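Local coordinates for class I phosphodiesterase PDEB1 (Leishmania major, PDB 2R8Q), which belongs to the class I phosphodiesterase family and, through its mostly helical catalytic domain, holds zinc and magnesium ions and binds 3-isobutyl-1-methylxanthine, at residues V97-D107 against W268-R278. Residues are numbered along the deposited sequence; the frame is centred on the assembly and turned at random.
With ZN (zinc ion), chain C; IBM (3-isobutyl-1-methylxanthine), chain E.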
# COMPACT_ATOMS: atom_id res chain seq x y z
N VAL A 97 -11.11 -16.60 -6.88
CA VAL A 97 -10.32 -17.66 -6.26
C VAL A 97 -11.31 -18.58 -5.55
O VAL A 97 -12.44 -18.17 -5.26
CB VAL A 97 -9.29 -17.10 -5.26
CG1 VAL A 97 -8.23 -16.31 -6.01
CG2 VAL A 97 -9.99 -16.20 -4.25
N PRO A 98 -10.91 -19.83 -5.25
CA PRO A 98 -11.80 -20.79 -4.58
C PRO A 98 -12.38 -20.41 -3.23
O PRO A 98 -13.55 -20.69 -2.96
CB PRO A 98 -10.93 -22.05 -4.47
CG PRO A 98 -9.99 -21.92 -5.64
CD PRO A 98 -9.62 -20.45 -5.58
N TYR A 99 -11.57 -19.78 -2.38
CA TYR A 99 -12.04 -19.43 -1.05
C TYR A 99 -12.09 -17.94 -0.72
O TYR A 99 -13.13 -17.45 -0.27
CB TYR A 99 -11.18 -20.13 0.00
CG TYR A 99 -11.64 -19.89 1.42
CD1 TYR A 99 -12.77 -20.52 1.93
CD2 TYR A 99 -10.94 -19.01 2.25
CE1 TYR A 99 -13.20 -20.29 3.24
CE2 TYR A 99 -11.36 -18.77 3.55
CZ TYR A 99 -12.48 -19.41 4.04
OH TYR A 99 -12.88 -19.18 5.33
N HIS A 100 -10.99 -17.23 -0.93
CA HIS A 100 -10.96 -15.81 -0.60
C HIS A 100 -11.62 -14.91 -1.62
O HIS A 100 -11.03 -13.93 -2.10
CB HIS A 100 -9.53 -15.36 -0.32
CG HIS A 100 -8.99 -15.84 0.99
ND1 HIS A 100 -8.17 -16.93 1.11
CD2 HIS A 100 -9.20 -15.39 2.25
CE1 HIS A 100 -7.89 -17.14 2.38
NE2 HIS A 100 -8.51 -16.22 3.10
N ASN A 101 -12.86 -15.25 -1.94
CA ASN A 101 -13.66 -14.50 -2.89
C ASN A 101 -14.72 -13.71 -2.11
O ASN A 101 -14.75 -13.74 -0.88
CB ASN A 101 -14.32 -15.46 -3.89
CG ASN A 101 -15.04 -16.60 -3.21
OD1 ASN A 101 -15.89 -16.37 -2.35
ND2 ASN A 101 -14.71 -17.83 -3.59
N PHE A 102 -15.59 -13.00 -2.83
CA PHE A 102 -16.61 -12.19 -2.19
C PHE A 102 -17.49 -12.97 -1.21
O PHE A 102 -17.89 -12.44 -0.17
CB PHE A 102 -17.48 -11.52 -3.27
CG PHE A 102 -18.49 -10.54 -2.73
CD1 PHE A 102 -18.09 -9.44 -1.98
CD2 PHE A 102 -19.85 -10.71 -3.02
CE1 PHE A 102 -19.03 -8.51 -1.52
CE2 PHE A 102 -20.79 -9.79 -2.56
CZ PHE A 102 -20.39 -8.68 -1.81
N TYR A 103 -17.79 -14.23 -1.50
CA TYR A 103 -18.63 -15.02 -0.61
C TYR A 103 -18.03 -15.20 0.78
O TYR A 103 -18.77 -15.29 1.77
CB TYR A 103 -18.94 -16.38 -1.23
CG TYR A 103 -19.59 -16.26 -2.58
CD1 TYR A 103 -18.97 -16.76 -3.72
CD2 TYR A 103 -20.83 -15.64 -2.73
CE1 TYR A 103 -19.56 -16.64 -4.98
CE2 TYR A 103 -21.43 -15.51 -3.99
CZ TYR A 103 -20.79 -16.01 -5.10
OH TYR A 103 -21.36 -15.90 -6.35
N HIS A 104 -16.71 -15.27 0.87
CA HIS A 104 -16.07 -15.41 2.17
C HIS A 104 -16.31 -14.19 3.05
O HIS A 104 -16.59 -14.32 4.23
CB HIS A 104 -14.55 -15.63 2.02
CG HIS A 104 -13.78 -15.41 3.29
ND1 HIS A 104 -13.92 -16.22 4.40
CD2 HIS A 104 -12.83 -14.50 3.61
CE1 HIS A 104 -13.09 -15.82 5.35
NE2 HIS A 104 -12.42 -14.77 4.89
N VAL A 105 -16.19 -12.99 2.48
CA VAL A 105 -16.39 -11.80 3.31
C VAL A 105 -17.86 -11.57 3.63
O VAL A 105 -18.19 -11.02 4.68
CB VAL A 105 -15.74 -10.53 2.69
CG1 VAL A 105 -14.24 -10.77 2.51
CG2 VAL A 105 -16.39 -10.15 1.37
N VAL A 106 -18.75 -12.00 2.74
CA VAL A 106 -20.18 -11.88 3.00
C VAL A 106 -20.45 -12.80 4.19
O VAL A 106 -21.18 -12.45 5.12
CB VAL A 106 -21.01 -12.33 1.77
CG1 VAL A 106 -22.48 -12.52 2.16
CG2 VAL A 106 -20.88 -11.29 0.67
N ASP A 107 -19.85 -13.99 4.16
CA ASP A 107 -20.00 -14.94 5.25
C ASP A 107 -19.46 -14.39 6.57
O ASP A 107 -20.11 -14.51 7.60
CB ASP A 107 -19.29 -16.26 4.90
CG ASP A 107 -19.29 -17.24 6.06
OD1 ASP A 107 -20.38 -17.51 6.61
OD2 ASP A 107 -18.21 -17.75 6.40
N TRP A 268 -17.25 -25.42 3.06
CA TRP A 268 -16.23 -24.39 3.19
C TRP A 268 -14.86 -25.06 3.13
O TRP A 268 -13.94 -24.54 2.50
CB TRP A 268 -16.36 -23.64 4.51
CG TRP A 268 -17.47 -22.62 4.57
CD1 TRP A 268 -18.51 -22.61 5.44
CD2 TRP A 268 -17.61 -21.45 3.76
NE1 TRP A 268 -19.30 -21.50 5.23
CE2 TRP A 268 -18.76 -20.77 4.20
CE3 TRP A 268 -16.87 -20.90 2.70
CZ2 TRP A 268 -19.20 -19.57 3.63
CZ3 TRP A 268 -17.31 -19.70 2.12
CH2 TRP A 268 -18.46 -19.05 2.59
N ALA A 269 -14.73 -26.20 3.80
CA ALA A 269 -13.46 -26.92 3.82
C ALA A 269 -13.00 -27.32 2.42
O ALA A 269 -11.80 -27.33 2.13
CB ALA A 269 -13.57 -28.16 4.72
N MET A 270 -13.95 -27.66 1.56
CA MET A 270 -13.62 -28.05 0.19
C MET A 270 -13.05 -26.84 -0.55
O MET A 270 -12.10 -26.96 -1.32
CB MET A 270 -14.86 -28.56 -0.54
CG MET A 270 -15.41 -29.86 0.01
SD MET A 270 -16.92 -30.36 -0.85
CE MET A 270 -17.37 -31.83 0.06
N ALA A 271 -13.63 -25.66 -0.30
CA ALA A 271 -13.17 -24.44 -0.94
C ALA A 271 -11.77 -24.06 -0.46
O ALA A 271 -10.91 -23.71 -1.27
CB ALA A 271 -14.15 -23.30 -0.67
N VAL A 272 -11.55 -24.12 0.85
CA VAL A 272 -10.23 -23.80 1.40
C VAL A 272 -9.20 -24.76 0.82
O VAL A 272 -8.13 -24.34 0.37
CB VAL A 272 -10.20 -23.95 2.95
CG1 VAL A 272 -8.77 -23.77 3.46
CG2 VAL A 272 -11.12 -22.94 3.59
N THR A 273 -9.53 -26.05 0.82
CA THR A 273 -8.63 -27.06 0.31
C THR A 273 -8.22 -26.81 -1.14
O THR A 273 -7.03 -26.89 -1.47
CB THR A 273 -9.26 -28.46 0.42
OG1 THR A 273 -9.48 -28.76 1.80
CG2 THR A 273 -8.34 -29.52 -0.18
N GLU A 274 -9.19 -26.51 -2.00
CA GLU A 274 -8.87 -26.25 -3.40
C GLU A 274 -8.00 -25.02 -3.56
O GLU A 274 -7.12 -24.99 -4.43
CB GLU A 274 -10.15 -26.10 -4.22
CG GLU A 274 -9.91 -25.81 -5.71
CD GLU A 274 -8.98 -26.81 -6.39
OE1 GLU A 274 -8.94 -27.99 -5.98
OE2 GLU A 274 -8.28 -26.41 -7.34
N GLU A 275 -8.22 -23.99 -2.75
CA GLU A 275 -7.39 -22.79 -2.88
C GLU A 275 -5.96 -23.13 -2.47
O GLU A 275 -5.00 -22.70 -3.13
CB GLU A 275 -7.92 -21.64 -2.02
CG GLU A 275 -7.08 -20.38 -2.16
CD GLU A 275 -7.75 -19.14 -1.62
OE1 GLU A 275 -8.89 -18.84 -2.04
OE2 GLU A 275 -7.14 -18.45 -0.77
N PHE A 276 -5.81 -23.89 -1.39
CA PHE A 276 -4.49 -24.29 -0.91
C PHE A 276 -3.78 -25.11 -1.99
O PHE A 276 -2.60 -24.89 -2.27
CB PHE A 276 -4.61 -25.13 0.37
CG PHE A 276 -4.87 -24.33 1.62
CD1 PHE A 276 -4.96 -22.94 1.58
CD2 PHE A 276 -5.01 -24.97 2.84
CE1 PHE A 276 -5.19 -22.20 2.75
CE2 PHE A 276 -5.23 -24.25 4.01
CZ PHE A 276 -5.32 -22.86 3.96
N TYR A 277 -4.49 -26.06 -2.59
CA TYR A 277 -3.90 -26.89 -3.63
C TYR A 277 -3.41 -26.05 -4.81
O TYR A 277 -2.39 -26.34 -5.42
CB TYR A 277 -4.90 -27.94 -4.14
CG TYR A 277 -5.13 -29.10 -3.20
CD1 TYR A 277 -6.12 -30.04 -3.47
CD2 TYR A 277 -4.35 -29.28 -2.06
CE1 TYR A 277 -6.34 -31.12 -2.63
CE2 TYR A 277 -4.56 -30.36 -1.21
CZ TYR A 277 -5.56 -31.28 -1.50
OH TYR A 277 -5.76 -32.35 -0.66
N ARG A 278 -4.15 -24.99 -5.13
CA ARG A 278 -3.73 -24.14 -6.24
C ARG A 278 -2.47 -23.37 -5.87
O ARG A 278 -1.64 -23.08 -6.73
CB ARG A 278 -4.87 -23.21 -6.66
CG ARG A 278 -6.04 -23.96 -7.27
CD ARG A 278 -7.09 -23.04 -7.87
NE ARG A 278 -8.26 -23.80 -8.29
CZ ARG A 278 -9.31 -23.29 -8.90
NH1 ARG A 278 -9.36 -21.99 -9.17
NH2 ARG A 278 -10.33 -24.07 -9.24
ZN ZN C . -10.69 -13.75 5.79
N9 IBM E . -6.25 -22.94 7.66
C8 IBM E . -5.84 -24.25 7.63
N7 IBM E . -6.82 -25.11 7.51
C5 IBM E . -7.96 -24.31 7.47
C4 IBM E . -7.62 -22.98 7.56
N3 IBM E . -8.46 -21.92 7.56
C2 IBM E . -9.78 -22.24 7.45
N1 IBM E . -10.22 -23.57 7.35
C6 IBM E . -9.31 -24.60 7.36
O6 IBM E . -9.68 -25.76 7.27
O2 IBM E . -10.62 -21.34 7.44
C10 IBM E . -11.64 -23.86 7.23
C11 IBM E . -7.99 -20.55 7.65
C12 IBM E . -7.17 -20.21 6.40
C13 IBM E . -8.07 -19.63 5.31
C14 IBM E . -6.04 -19.25 6.74
O HOH W 1 -9.52 -15.70 5.56
O HOH W 2 -21.32 -20.10 6.67
O HOH W 3 -8.77 -13.28 6.64
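With chi1 at -179° and chi2 also near 180°, Glu275 runs out extended from helix 262-285 and brings its carboxylate to the backbone amides of Tyr99 and His100, while chi1 of -74° sets the His100 ring beside its own backbone N, facing the same carboxylate. Three hydrogen bonds result. Glu275 OE1 takes two backbone amides, Tyr99 N on its anti side and His100 N on its syn side, both at 2.9 Å; the first is bent, the second nearly straight. Glu275 OE2 receives His100 ND1 at 2.6 Å, with the oxygen almost exactly in the imidazole plane. This His-carboxylate pair fixes the ring's rotation and directs NE2 to a zinc-bound water 2.7 Å from His100 NE2. His104, in the first turn of helix 102-118, binds the same zinc directly, together with His140, Asp141 and Asp254, the metal centre expected of an HD-type phosphodiesterase domain. Beside it lies the pocket for 3-isobutyl-1-methylxanthine, to which Tyr99, His100, Val272 and Phe276 belong. Val272 CG2 sits over one face of the Tyr99 ring, 3.5 Å from its centroid, a CH-pi contact; Tyr99 OH is hydrogen-bonded to Asn257 OD1. Farther along, Asp107 OD2 stands 3.3 Å above the Trp268 ring plane, toward the rim near CZ2, and a water donates to Asp107 OD1 while accepting from Trp268 NE1. At the other end Pro98 CG rests on a face of the Arg278 guanidinium, whose NE is held in a salt bridge by Glu274 OE2.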